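PDB 6FKK: MIP07328p from Drosophila melanogaster, which is a semaphorin that probably acts as a repulsive guidance cue by binding semaphorin receptors, here represented by its extracellular Sema domain and the PSI (plexin repeat) region that follows. Local coordinates for residues A[152-157]-A[163-168]; A[174-177]-A[182-185]; A[234-239]-A[246-251]; A[241-246]-A[350-355]; A[334-339]-A[355-360]. One frame throughout, in Å; residues are numbered along the deposited sequence.

Interaction 1 (A[152-157]-A[163-168]); sequences NSTYAF and YSATVA. With NAG (2-acetamido-2-deoxy-beta-D-glucopyranose), chain E.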
# COMPACT_ATOMS: atom_id res chain seq x y z
N ASN A 152 5.59 6.97 8.08
CA ASN A 152 4.36 6.86 8.85
C ASN A 152 3.19 7.59 8.21
O ASN A 152 2.06 7.46 8.70
CB ASN A 152 4.58 7.42 10.27
CG ASN A 152 4.89 8.90 10.27
OD1 ASN A 152 5.38 9.43 9.27
ND2 ASN A 152 4.61 9.59 11.38
N SER A 153 3.42 8.34 7.13
CA SER A 153 2.42 9.23 6.56
C SER A 153 2.33 9.03 5.05
O SER A 153 3.29 8.60 4.41
CB SER A 153 2.75 10.70 6.87
OG SER A 153 4.01 11.06 6.35
N THR A 154 1.16 9.35 4.50
CA THR A 154 0.88 9.16 3.08
C THR A 154 0.06 10.34 2.57
O THR A 154 -0.31 11.25 3.33
CB THR A 154 0.14 7.84 2.84
OG1 THR A 154 0.10 7.57 1.43
CG2 THR A 154 -1.28 7.91 3.38
N TYR A 155 -0.24 10.33 1.27
CA TYR A 155 -1.00 11.41 0.65
C TYR A 155 -1.64 10.88 -0.62
O TYR A 155 -1.38 9.76 -1.06
CB TYR A 155 -0.11 12.62 0.35
CG TYR A 155 0.86 12.40 -0.80
CD1 TYR A 155 2.07 11.75 -0.59
CD2 TYR A 155 0.56 12.83 -2.08
CE1 TYR A 155 2.95 11.54 -1.64
CE2 TYR A 155 1.43 12.63 -3.13
CZ TYR A 155 2.63 11.99 -2.90
OH TYR A 155 3.51 11.78 -3.95
N ALA A 156 -2.48 11.73 -1.22
CA ALA A 156 -3.14 11.40 -2.48
C ALA A 156 -3.65 12.69 -3.11
O ALA A 156 -4.35 13.46 -2.46
CB ALA A 156 -4.29 10.42 -2.26
N PHE A 157 -3.29 12.91 -4.38
CA PHE A 157 -3.70 14.09 -5.12
C PHE A 157 -4.91 13.73 -5.98
O PHE A 157 -4.78 13.02 -6.98
CB PHE A 157 -2.55 14.62 -5.99
CG PHE A 157 -2.77 16.01 -6.51
CD1 PHE A 157 -2.48 17.11 -5.73
CD2 PHE A 157 -3.26 16.21 -7.80
CE1 PHE A 157 -2.67 18.39 -6.22
CE2 PHE A 157 -3.45 17.49 -8.29
CZ PHE A 157 -3.16 18.58 -7.50
N TYR A 163 -4.73 15.52 -0.55
CA TYR A 163 -5.33 14.91 0.64
C TYR A 163 -4.20 14.27 1.44
O TYR A 163 -3.73 13.18 1.12
CB TYR A 163 -6.40 13.89 0.25
CG TYR A 163 -7.65 14.53 -0.31
CD1 TYR A 163 -7.69 14.99 -1.62
CD2 TYR A 163 -8.78 14.69 0.48
CE1 TYR A 163 -8.83 15.58 -2.13
CE2 TYR A 163 -9.93 15.28 -0.03
CZ TYR A 163 -9.94 15.72 -1.34
OH TYR A 163 -11.07 16.32 -1.85
N SER A 164 -3.76 14.97 2.49
CA SER A 164 -2.60 14.56 3.26
C SER A 164 -3.01 13.95 4.59
O SER A 164 -3.99 14.38 5.21
CB SER A 164 -1.68 15.76 3.51
OG SER A 164 -0.52 15.37 4.25
N ALA A 165 -2.26 12.94 5.02
CA ALA A 165 -2.44 12.31 6.33
C ALA A 165 -1.07 12.24 7.00
O ALA A 165 -0.22 11.44 6.59
CB ALA A 165 -3.05 10.91 6.20
N THR A 166 -0.85 13.06 8.02
CA THR A 166 0.46 13.15 8.64
C THR A 166 0.30 13.74 10.04
O THR A 166 -0.76 13.60 10.65
CB THR A 166 1.41 13.96 7.73
OG1 THR A 166 2.67 14.18 8.39
CG2 THR A 166 0.79 15.30 7.37
N VAL A 167 1.35 14.38 10.54
CA VAL A 167 1.31 15.11 11.80
C VAL A 167 1.43 16.60 11.50
O VAL A 167 2.10 17.01 10.54
CB VAL A 167 2.42 14.67 12.77
CG1 VAL A 167 2.05 13.36 13.42
CG2 VAL A 167 3.73 14.54 12.03
N ALA A 168 0.79 17.41 12.34
CA ALA A 168 0.84 18.86 12.19
C ALA A 168 1.87 19.51 13.11
O ALA A 168 2.19 20.69 12.90
CB ALA A 168 -0.54 19.47 12.47
C1 NAG E . 4.05 9.09 12.61
C2 NAG E . 5.06 9.42 13.73
C3 NAG E . 4.45 9.19 15.11
C4 NAG E . 3.10 9.89 15.24
C5 NAG E . 2.19 9.44 14.11
C6 NAG E . 0.84 10.12 14.14
C7 NAG E . 6.36 7.32 13.68
C8 NAG E . 7.73 6.73 13.49
N2 NAG E . 6.29 8.66 13.57
O3 NAG E . 5.35 9.68 16.10
O4 NAG E . 2.50 9.58 16.49
O5 NAG E . 2.80 9.77 12.86
O6 NAG E . 0.39 10.32 15.47
O7 NAG E . 5.38 6.63 13.93
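Tyr163 keeps its ring beside its own backbone N (CG opposite the carbonyl carbon, chi1 -71°), which sets the ring edge against Ala156: the carbonyl O of Ala156 lies near the ring plane, 3.8 Å from Tyr163 CD1. Beyond the other end of the strand pair, Thr166 OG1, opposite its backbone N (chi1 174°), lies 3.8 Å from Ser153 CB.

Between these two contacts the strands 154-157 and 163-165 run antiparallel, their axes 4.8 Å apart and 176° from each other, as the two arms of a hairpin. Thr154 and Ala165 form a hydrogen-bonded pair, with Thr154 N to Ala165 O at 3.3 Å and Ala165 N to Thr154 O at 3.1 Å. In the next such pair Tyr163 N reaches Ala156 O at 2.8 Å, while the return bond from Ala156 N to Tyr163 O is weak. Tyr155 and Ser164, the non-hydrogen-bonded pair between them, face the other side of the sheet; Tyr155 OH is bonded to Tyr89 O, and Ser164 OG to Gly143 O.

Thr154, Ala156, Tyr163 and Ala165 turn together toward strands 196-203 and 206-214, consistent with the face-to-face packing of neighbouring blades in the Sema beta-propeller.

Asn152-Ser153-Thr154 is an N-glycosylation sequon, and Asn152 ND2 is joined to C1 of the NAG sugar at 1.4 Å. Val167 CG1 comes within 3.5 Å of C6 of the same sugar. The chemistry thus implies a hairpin whose register rests on main-chain bonds, with a covalently anchored sugar lying along its end.

Interaction 2 (A[174-177]-A[182-185]); sequences DPLI and LRTE. With NAG (2-acetamido-2-deoxy-beta-D-glucopyranose), chain E.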
# COMPACT_ATOMS: atom_id res chain seq x y z
N ASP A 174 0.23 15.23 17.02
CA ASP A 174 -1.00 15.79 16.46
C ASP A 174 -1.23 15.20 15.08
O ASP A 174 -0.91 15.81 14.06
CB ASP A 174 -0.94 17.32 16.40
CG ASP A 174 -2.26 17.94 15.97
OD1 ASP A 174 -3.28 17.22 15.94
OD2 ASP A 174 -2.27 19.15 15.67
N PRO A 175 -1.79 13.99 15.02
CA PRO A 175 -2.12 13.40 13.72
C PRO A 175 -3.39 14.00 13.14
O PRO A 175 -4.32 14.38 13.86
CB PRO A 175 -2.33 11.92 14.06
CG PRO A 175 -2.83 11.94 15.47
CD PRO A 175 -2.12 13.09 16.14
N LEU A 176 -3.42 14.09 11.81
CA LEU A 176 -4.59 14.63 11.14
C LEU A 176 -4.67 14.10 9.72
O LEU A 176 -3.71 13.57 9.17
CB LEU A 176 -4.59 16.17 11.14
CG LEU A 176 -3.36 17.00 10.76
CD1 LEU A 176 -2.82 16.73 9.36
CD2 LEU A 176 -3.70 18.48 10.90
N ILE A 177 -5.86 14.27 9.13
CA ILE A 177 -6.07 14.16 7.70
C ILE A 177 -6.60 15.51 7.23
O ILE A 177 -7.60 16.00 7.75
CB ILE A 177 -7.06 13.03 7.35
CG1 ILE A 177 -6.56 11.69 7.91
CG2 ILE A 177 -7.24 12.93 5.85
CD1 ILE A 177 -7.45 10.51 7.56
N LEU A 182 -9.59 21.76 5.80
CA LEU A 182 -10.52 20.82 6.42
C LEU A 182 -9.70 19.72 7.07
O LEU A 182 -8.96 19.01 6.38
CB LEU A 182 -11.50 20.23 5.41
CG LEU A 182 -12.71 21.09 5.02
CD1 LEU A 182 -13.57 20.37 4.00
CD2 LEU A 182 -13.51 21.46 6.25
N ARG A 183 -9.83 19.57 8.39
CA ARG A 183 -8.99 18.64 9.13
C ARG A 183 -9.84 17.84 10.12
O ARG A 183 -10.92 18.27 10.53
CB ARG A 183 -7.86 19.35 9.88
CG ARG A 183 -8.35 20.25 11.01
CD ARG A 183 -7.23 20.52 12.00
NE ARG A 183 -6.86 19.32 12.74
CZ ARG A 183 -5.81 19.23 13.55
NH1 ARG A 183 -5.01 20.27 13.72
NH2 ARG A 183 -5.55 18.09 14.18
N THR A 184 -9.32 16.68 10.50
CA THR A 184 -9.92 15.89 11.56
C THR A 184 -9.77 16.60 12.90
O THR A 184 -8.91 17.47 13.08
CB THR A 184 -9.28 14.51 11.62
OG1 THR A 184 -7.85 14.64 11.68
CG2 THR A 184 -9.66 13.69 10.40
N GLU A 185 -10.62 16.23 13.84
CA GLU A 185 -10.69 16.92 15.12
C GLU A 185 -9.38 16.77 15.88
O GLU A 185 -8.91 15.66 16.13
CB GLU A 185 -11.86 16.39 15.95
CG GLU A 185 -13.23 16.59 15.32
CD GLU A 185 -13.63 18.05 15.19
OE1 GLU A 185 -13.03 18.77 14.36
OE2 GLU A 185 -14.53 18.49 15.93
C1 NAG E . 4.05 9.09 12.61
C2 NAG E . 5.06 9.42 13.73
C3 NAG E . 4.45 9.19 15.11
C4 NAG E . 3.10 9.89 15.24
C5 NAG E . 2.19 9.44 14.11
C6 NAG E . 0.84 10.12 14.14
C7 NAG E . 6.36 7.32 13.68
C8 NAG E . 7.73 6.73 13.49
N2 NAG E . 6.29 8.66 13.57
O3 NAG E . 5.35 9.68 16.10
O4 NAG E . 2.50 9.58 16.49
O5 NAG E . 2.80 9.77 12.86
O6 NAG E . 0.39 10.32 15.47
O7 NAG E . 5.38 6.63 13.93
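Arg183 and Asp174 cross at about a right angle as side chains, and their charged ends are tilted only moderately against each other, the guanidinium and carboxylate planes 24° apart. Arg183 NH2 gives the salt bridge to Asp174 OD1 at 3.0 Å; the acceptor lies almost in the guanidinium plane and is met on its syn side, with NH2 somewhat out of the carboxylate plane. Asp174 OD2 has a further partner in Gln186 NE2. Leu176 approaches the arginine differently, from over one face, with CD2 above the centre of the guanidinium and 3.5 Å from Arg183 CZ. A bend at chi3 (-68°) folds the arginine chain so that NE can also bond its neighbour, Thr184 O, at 2.8 Å, a bond tilted from the guanidinium plane.

Strand 175-178 is the third strand of the antiparallel blade begun by the hairpin 154-158 and 161-165, and residues 182-185 belong to the loop that leaves it toward strand 196-203. Here a side chain does work usually left to a backbone carbonyl: Thr184 OG1 accepts from Ile177 N at 3.3 Å, while Thr184 N returns only a weak bond to Ile177 O. That carbonyl also receives Trp247 NE1. Thr184 CG2 lies alongside Ile177 CB at 4.1 Å. At the start of the strand, Pro175 presents CB to O6 of the NAG sugar carried by Asn152, 3.5 Å away.

Interaction 3 (A[234-239]-A[246-251]); sequences KNDRGG and SWTSFL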
# COMPACT_ATOMS: atom_id res chain seq x y z
N LYS A 234 -14.88 14.06 -1.31
CA LYS A 234 -14.05 15.09 -1.91
C LYS A 234 -14.79 16.42 -1.99
O LYS A 234 -14.17 17.49 -1.87
CB LYS A 234 -13.58 14.66 -3.29
CG LYS A 234 -12.74 13.38 -3.28
CD LYS A 234 -12.09 13.12 -4.64
CE LYS A 234 -13.12 12.86 -5.72
NZ LYS A 234 -12.50 12.37 -6.98
N ASN A 235 -16.11 16.39 -2.18
CA ASN A 235 -16.92 17.60 -2.26
C ASN A 235 -17.29 18.16 -0.89
O ASN A 235 -18.21 18.99 -0.80
CB ASN A 235 -18.19 17.32 -3.07
CG ASN A 235 -19.18 16.43 -2.33
OD1 ASN A 235 -18.79 15.61 -1.49
ND2 ASN A 235 -20.46 16.59 -2.64
N ASP A 236 -16.61 17.73 0.17
CA ASP A 236 -16.89 18.23 1.51
C ASP A 236 -16.48 19.69 1.61
O ASP A 236 -15.34 20.05 1.28
CB ASP A 236 -16.15 17.38 2.55
CG ASP A 236 -16.76 17.49 3.94
OD1 ASP A 236 -17.38 18.53 4.25
OD2 ASP A 236 -16.63 16.53 4.72
N ARG A 237 -17.41 20.54 2.04
CA ARG A 237 -17.14 21.96 2.26
C ARG A 237 -17.15 22.33 3.74
O ARG A 237 -17.26 23.51 4.07
CB ARG A 237 -18.15 22.82 1.51
CG ARG A 237 -18.22 22.61 0.01
CD ARG A 237 -19.12 23.65 -0.62
NE ARG A 237 -19.74 23.19 -1.86
CZ ARG A 237 -20.73 23.84 -2.48
NH1 ARG A 237 -21.21 24.96 -1.97
NH2 ARG A 237 -21.24 23.35 -3.60
N GLY A 238 -17.05 21.34 4.62
CA GLY A 238 -17.17 21.60 6.04
C GLY A 238 -18.61 21.77 6.47
O GLY A 238 -19.55 21.74 5.68
N GLY A 239 -18.78 21.95 7.78
CA GLY A 239 -20.09 22.12 8.36
C GLY A 239 -20.39 23.56 8.70
O GLY A 239 -19.63 24.48 8.37
N SER A 246 -13.69 21.46 9.81
CA SER A 246 -13.62 20.03 10.09
C SER A 246 -14.44 19.25 9.07
O SER A 246 -15.39 19.78 8.48
CB SER A 246 -14.12 19.72 11.51
OG SER A 246 -15.37 20.33 11.76
N TRP A 247 -14.07 17.99 8.88
CA TRP A 247 -14.81 17.14 7.96
C TRP A 247 -16.22 16.89 8.48
O TRP A 247 -16.47 16.88 9.69
CB TRP A 247 -14.10 15.79 7.78
CG TRP A 247 -12.72 15.86 7.21
CD1 TRP A 247 -11.54 15.82 7.91
CD2 TRP A 247 -12.36 15.96 5.83
NE1 TRP A 247 -10.47 15.89 7.04
CE2 TRP A 247 -10.95 15.98 5.76
CE3 TRP A 247 -13.09 16.03 4.64
CZ2 TRP A 247 -10.26 16.07 4.56
CZ3 TRP A 247 -12.40 16.12 3.44
CH2 TRP A 247 -11.00 16.14 3.41
N THR A 248 -17.15 16.70 7.55
CA THR A 248 -18.49 16.23 7.86
C THR A 248 -18.76 14.86 7.26
O THR A 248 -19.90 14.39 7.28
CB THR A 248 -19.54 17.22 7.36
OG1 THR A 248 -19.43 17.37 5.94
CG2 THR A 248 -19.33 18.58 8.01
N SER A 249 -17.72 14.20 6.74
CA SER A 249 -17.89 12.92 6.06
C SER A 249 -16.82 11.91 6.46
O SER A 249 -16.59 10.95 5.72
CB SER A 249 -17.87 13.11 4.54
OG SER A 249 -16.62 13.61 4.12
N PHE A 250 -16.15 12.11 7.59
CA PHE A 250 -15.09 11.20 8.01
C PHE A 250 -15.69 9.97 8.68
O PHE A 250 -16.33 10.08 9.74
CB PHE A 250 -14.11 11.90 8.95
CG PHE A 250 -12.97 11.02 9.40
CD1 PHE A 250 -11.84 10.87 8.61
CD2 PHE A 250 -13.03 10.35 10.60
CE1 PHE A 250 -10.79 10.06 9.01
CE2 PHE A 250 -11.98 9.54 11.02
CZ PHE A 250 -10.86 9.40 10.22
N LEU A 251 -15.49 8.81 8.07
CA LEU A 251 -15.89 7.53 8.64
C LEU A 251 -14.73 6.55 8.49
O LEU A 251 -13.88 6.70 7.61
CB LEU A 251 -17.14 6.96 7.96
CG LEU A 251 -18.42 7.78 8.07
CD1 LEU A 251 -19.52 7.17 7.22
CD2 LEU A 251 -18.86 7.87 9.52
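Gly238 and Trp247 bring the two backbones closest, CA to CA 5.4 Å, where the end-to-end directions of the touching parts diverge by 122°. Both segments belong to one long connection between strands 225-233 and 251-259 of the Sema domain, and the bend in the first is an Asx turn: Asp236 OD1 accepts from Gly238 N at 2.9 Å. The same carboxylate ties the second segment to this turn. Thr248 OG1 gives a bond to Asp236 OD1, also 2.9 Å long, and arrives from the face of the carboxylate opposite to Gly238 N. Asp236 OD2 uses its syn lone pair for Thr248 N at 2.9 Å and takes Ser249 OG on its anti side at 3.0 Å.

Asp236 reaches this position with CG extended away from its backbone N (chi1 -159°). Four donors from the two segments thus grip a buried carboxylate, two on each oxygen, a setting that would probably favour the ionised form; Ser347 OG is a further partner of OD1. Ser249 OG is also hydrogen-bonded to Cys233 N.

Trp247 presents an edge to the acid, its CE3 lying 3.6 Å from Asp236 OD2, while its NE1 bonds Ile177 O, outside the loop. Along the glycines Gly238 CA points a C-H at Ser246 O, and beside it the methyl CG2 of Thr248 comes to 3.4 Å from Gly239 N.

Interaction 4 (A[241-246]-A[350-355]); sequences YSHGKS and LTSIAV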
# COMPACT_ATOMS: atom_id res chain seq x y z
N TYR A 241 -20.91 26.99 10.93
CA TYR A 241 -20.38 27.74 12.07
C TYR A 241 -19.02 27.16 12.45
O TYR A 241 -18.12 27.14 11.59
CB TYR A 241 -21.43 27.73 13.18
CG TYR A 241 -22.73 28.40 12.79
CD1 TYR A 241 -22.76 29.38 11.81
CD2 TYR A 241 -23.93 28.05 13.39
CE1 TYR A 241 -23.94 30.00 11.44
CE2 TYR A 241 -25.12 28.66 13.04
CZ TYR A 241 -25.12 29.63 12.06
OH TYR A 241 -26.30 30.24 11.70
N SER A 242 -18.81 26.70 13.68
CA SER A 242 -17.50 26.22 14.11
C SER A 242 -17.08 24.92 13.44
O SER A 242 -15.91 24.54 13.55
CB SER A 242 -17.49 26.05 15.64
OG SER A 242 -18.65 25.38 16.09
N HIS A 243 -17.99 24.24 12.77
CA HIS A 243 -17.66 23.03 12.03
C HIS A 243 -17.08 23.31 10.65
O HIS A 243 -16.87 22.38 9.88
CB HIS A 243 -18.89 22.13 11.89
CG HIS A 243 -19.62 21.88 13.18
ND1 HIS A 243 -19.18 20.98 14.12
CD2 HIS A 243 -20.76 22.41 13.67
CE1 HIS A 243 -20.01 20.97 15.14
NE2 HIS A 243 -20.98 21.83 14.90
N GLY A 244 -16.82 24.58 10.33
CA GLY A 244 -16.39 24.95 8.99
C GLY A 244 -14.99 24.51 8.63
O GLY A 244 -14.64 24.51 7.45
N LYS A 245 -14.17 24.14 9.62
CA LYS A 245 -12.81 23.70 9.37
C LYS A 245 -12.61 22.21 9.61
O LYS A 245 -11.47 21.73 9.61
CB LYS A 245 -11.83 24.49 10.25
CG LYS A 245 -11.69 25.95 9.87
CD LYS A 245 -10.59 26.61 10.70
CE LYS A 245 -10.38 28.06 10.29
NZ LYS A 245 -9.26 28.68 11.05
N SER A 246 -13.69 21.46 9.81
CA SER A 246 -13.62 20.03 10.09
C SER A 246 -14.44 19.25 9.07
O SER A 246 -15.39 19.78 8.48
CB SER A 246 -14.12 19.72 11.51
OG SER A 246 -15.37 20.33 11.76
N LEU A 350 -25.71 21.15 6.40
CA LEU A 350 -25.98 20.16 7.43
C LEU A 350 -26.13 20.82 8.79
O LEU A 350 -25.57 21.89 9.05
CB LEU A 350 -24.87 19.11 7.47
CG LEU A 350 -24.76 18.20 6.25
CD1 LEU A 350 -23.58 17.25 6.38
CD2 LEU A 350 -26.05 17.44 6.05
N THR A 351 -26.91 20.19 9.66
CA THR A 351 -27.17 20.74 10.98
C THR A 351 -26.04 20.39 11.94
O THR A 351 -25.25 19.47 11.71
CB THR A 351 -28.50 20.23 11.53
OG1 THR A 351 -28.53 18.80 11.44
CG2 THR A 351 -29.66 20.81 10.74
N SER A 352 -25.96 21.15 13.03
CA SER A 352 -24.95 20.87 14.05
C SER A 352 -25.16 19.51 14.69
O SER A 352 -24.19 18.85 15.07
CB SER A 352 -24.95 21.97 15.11
OG SER A 352 -24.49 23.20 14.57
N ILE A 353 -26.42 19.08 14.82
CA ILE A 353 -26.69 17.77 15.39
C ILE A 353 -26.19 16.67 14.45
O ILE A 353 -25.71 15.62 14.90
CB ILE A 353 -28.19 17.61 15.71
CG1 ILE A 353 -29.04 17.69 14.43
CG2 ILE A 353 -28.63 18.68 16.69
CD1 ILE A 353 -29.50 16.34 13.91
N ALA A 354 -26.28 16.90 13.14
CA ALA A 354 -25.83 15.89 12.19
C ALA A 354 -24.31 15.85 12.09
O ALA A 354 -23.73 14.78 11.93
CB ALA A 354 -26.45 16.16 10.81
N VAL A 355 -23.66 17.01 12.20
CA VAL A 355 -22.20 17.04 12.15
C VAL A 355 -21.61 16.49 13.44
O VAL A 355 -20.64 15.73 13.42
CB VAL A 355 -21.71 18.47 11.86
CG1 VAL A 355 -20.19 18.51 11.82
CG2 VAL A 355 -22.29 18.97 10.54
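His243 lays one face of its imidazole against Val355. The CB of Val355 stands 4.2 Å from the centroid of the His243 ring and 11° from the ring normal, which meets the geometry of a CH-pi contact. The histidine CG lies opposite its carbonyl carbon (chi1 -50°), sending the ring toward the helix. Separately, the methyl CG1 of Val355 is trans to the backbone N (chi1 179°), which brings CG1 to 3.5 Å from His243 ND1. Ser352, one turn earlier, comes to the ring edge instead, with OG 3.8 Å from His243 NE2.

The ring's polar partner is Lys359, whose NZ is hydrogen-bonded to ND1; this would leave NE2 as the likely protonated nitrogen. At the main chain, Ser246 OG bonds His243 O at 3.2 Å from above the carbonyl plane, and is itself also hydrogen-bonded to Lys359 NZ. With an alanine here the face over Val355 would be lost, and Lys359 is likely to be left without one of its acceptors.

Thr351 occupies the N-cap position of helix 352-360. The contact thus sets the loop between strands 225-233 and 251-259, through its short 3-10 segment 242-243, against the first turn of that helix.

Interaction 5 (A[334-339]-A[355-360]); sequences QVPKPR and VNFIKN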
# COMPACT_ATOMS: atom_id res chain seq x y z
N GLN A 334 -31.77 6.64 15.42
CA GLN A 334 -30.95 7.71 15.99
C GLN A 334 -30.02 8.35 14.97
O GLN A 334 -29.46 9.42 15.25
CB GLN A 334 -30.14 7.18 17.18
CG GLN A 334 -29.56 8.25 18.08
CD GLN A 334 -28.68 7.68 19.18
OE1 GLN A 334 -28.85 6.53 19.59
NE2 GLN A 334 -27.74 8.48 19.67
N VAL A 335 -29.85 7.75 13.79
CA VAL A 335 -28.98 8.32 12.76
C VAL A 335 -29.64 9.57 12.19
O VAL A 335 -30.88 9.63 12.11
CB VAL A 335 -28.67 7.29 11.67
CG1 VAL A 335 -27.93 6.09 12.26
CG2 VAL A 335 -29.94 6.84 10.97
N PRO A 336 -28.87 10.60 11.79
CA PRO A 336 -29.46 11.86 11.32
C PRO A 336 -30.32 11.70 10.06
O PRO A 336 -30.41 10.61 9.48
CB PRO A 336 -28.23 12.73 11.04
CG PRO A 336 -27.16 12.17 11.92
CD PRO A 336 -27.41 10.69 11.95
N LYS A 337 -30.96 12.80 9.64
CA LYS A 337 -31.98 12.71 8.60
C LYS A 337 -31.38 12.33 7.25
O LYS A 337 -31.87 11.37 6.63
CB LYS A 337 -32.80 14.00 8.58
CG LYS A 337 -33.09 14.49 9.96
CD LYS A 337 -33.34 15.95 9.92
CE LYS A 337 -34.41 16.28 8.93
NZ LYS A 337 -35.23 17.27 9.67
N PRO A 338 -30.35 13.01 6.74
CA PRO A 338 -29.52 12.36 5.72
C PRO A 338 -28.49 11.48 6.41
O PRO A 338 -28.07 11.73 7.54
CB PRO A 338 -28.85 13.55 5.00
CG PRO A 338 -28.70 14.55 6.07
CD PRO A 338 -29.90 14.39 7.00
N ARG A 339 -28.12 10.41 5.73
CA ARG A 339 -27.19 9.46 6.33
C ARG A 339 -25.80 10.07 6.43
O ARG A 339 -25.33 10.68 5.47
CB ARG A 339 -27.14 8.17 5.52
CG ARG A 339 -26.16 7.17 6.09
CD ARG A 339 -26.36 5.79 5.53
NE ARG A 339 -25.46 4.85 6.18
CZ ARG A 339 -25.69 4.29 7.36
NH1 ARG A 339 -24.80 3.45 7.88
NH2 ARG A 339 -26.81 4.56 8.03
N VAL A 355 -23.66 17.01 12.20
CA VAL A 355 -22.20 17.04 12.15
C VAL A 355 -21.61 16.49 13.44
O VAL A 355 -20.64 15.73 13.42
CB VAL A 355 -21.71 18.47 11.86
CG1 VAL A 355 -20.19 18.51 11.82
CG2 VAL A 355 -22.29 18.97 10.54
N ASN A 356 -22.18 16.87 14.59
CA ASN A 356 -21.69 16.34 15.86
C ASN A 356 -21.87 14.83 15.94
O ASN A 356 -21.07 14.15 16.58
CB ASN A 356 -22.41 17.02 17.03
CG ASN A 356 -21.82 18.38 17.37
OD1 ASN A 356 -20.76 18.47 17.99
ND2 ASN A 356 -22.50 19.44 16.96
N PHE A 357 -22.91 14.29 15.29
CA PHE A 357 -23.13 12.85 15.32
C PHE A 357 -21.98 12.11 14.65
O PHE A 357 -21.41 11.18 15.22
CB PHE A 357 -24.46 12.51 14.66
CG PHE A 357 -24.77 11.04 14.65
CD1 PHE A 357 -25.45 10.45 15.70
CD2 PHE A 357 -24.37 10.24 13.58
CE1 PHE A 357 -25.73 9.10 15.70
CE2 PHE A 357 -24.66 8.89 13.57
CZ PHE A 357 -25.34 8.32 14.63
N ILE A 358 -21.64 12.51 13.42
CA ILE A 358 -20.57 11.82 12.70
C ILE A 358 -19.21 12.07 13.35
O ILE A 358 -18.28 11.28 13.17
CB ILE A 358 -20.56 12.24 11.22
CG1 ILE A 358 -19.74 11.25 10.39
CG2 ILE A 358 -20.03 13.65 11.05
CD1 ILE A 358 -19.71 11.55 8.92
N LYS A 359 -19.08 13.16 14.12
CA LYS A 359 -17.88 13.35 14.92
C LYS A 359 -17.88 12.45 16.15
O LYS A 359 -16.82 12.05 16.63
CB LYS A 359 -17.74 14.81 15.35
CG LYS A 359 -17.49 15.77 14.20
CD LYS A 359 -17.29 17.19 14.71
CE LYS A 359 -16.93 18.14 13.57
NZ LYS A 359 -16.58 19.50 14.07
N ASN A 360 -19.07 12.12 16.67
CA ASN A 360 -19.16 11.25 17.84
C ASN A 360 -19.10 9.78 17.47
O ASN A 360 -18.65 8.96 18.28
CB ASN A 360 -20.46 11.53 18.60
CG ASN A 360 -20.47 12.90 19.26
OD1 ASN A 360 -19.42 13.43 19.63
ND2 ASN A 360 -21.65 13.48 19.40
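Helix 352-360 of the Sema domain is flanked by the loop 334-339, and Phe357 and Pro336 carry the junction. Pro336 CD sits over one face of the Phe357 ring, displaced toward its rim, 3.7 Å from the centroid and 21° off the normal: a CH-pi contact. The nearest ring atom is Phe357 CD2, 3.5 Å from Pro336 CD, and the proline CG extends the cover to Phe357 CG at 3.8 Å. Phe357 holds CG extended from its backbone N (chi1 180°), which carries the ring off the helix and into the loop.

The two preceding residues approach obliquely at the far end of the ring. Val335 CG1 lies 4.2 Å from Phe357 CZ, and Gln334 contributes its carbonyl O, 3.8 Å from Phe357 CE1. Since the contact across these segments is essentially apolar, a serine in place of Phe357 would probably open a gap beneath Pro336 and remove the ring that Pro336 and Val335 pack on.

Phe317, from the chain after helix 306-312, meets the Phe357 ring edge-to-face. The contact therefore joins the chain that follows helix 306-312 to helix 352-360, close to where Asn356 touches His243 in the loop before strand 251-259.

Interactions 1, 2 and 3 follow in series along the chain, whereas 3 and 4, and likewise 4 and 5, interleave their segments. Interactions 1 and 2 both reach one antiparallel sheet, strands 154-158, 161-165 and 175-178, their centres about 10 Å apart, and both touch the same NAG. From there the contacts step outward: the centre of interaction 3 lies about 12 Å from that of interaction 2, and interaction 4 about 9 Å from interaction 3. Interactions 4 and 5 use helix 352-360 and share Val355. Lys359 NZ, reaching Glu185, Ser246 and His243, ties this helix to the loops of interactions 2, 3 and 4, joining sequence-distant parts of the Sema domain.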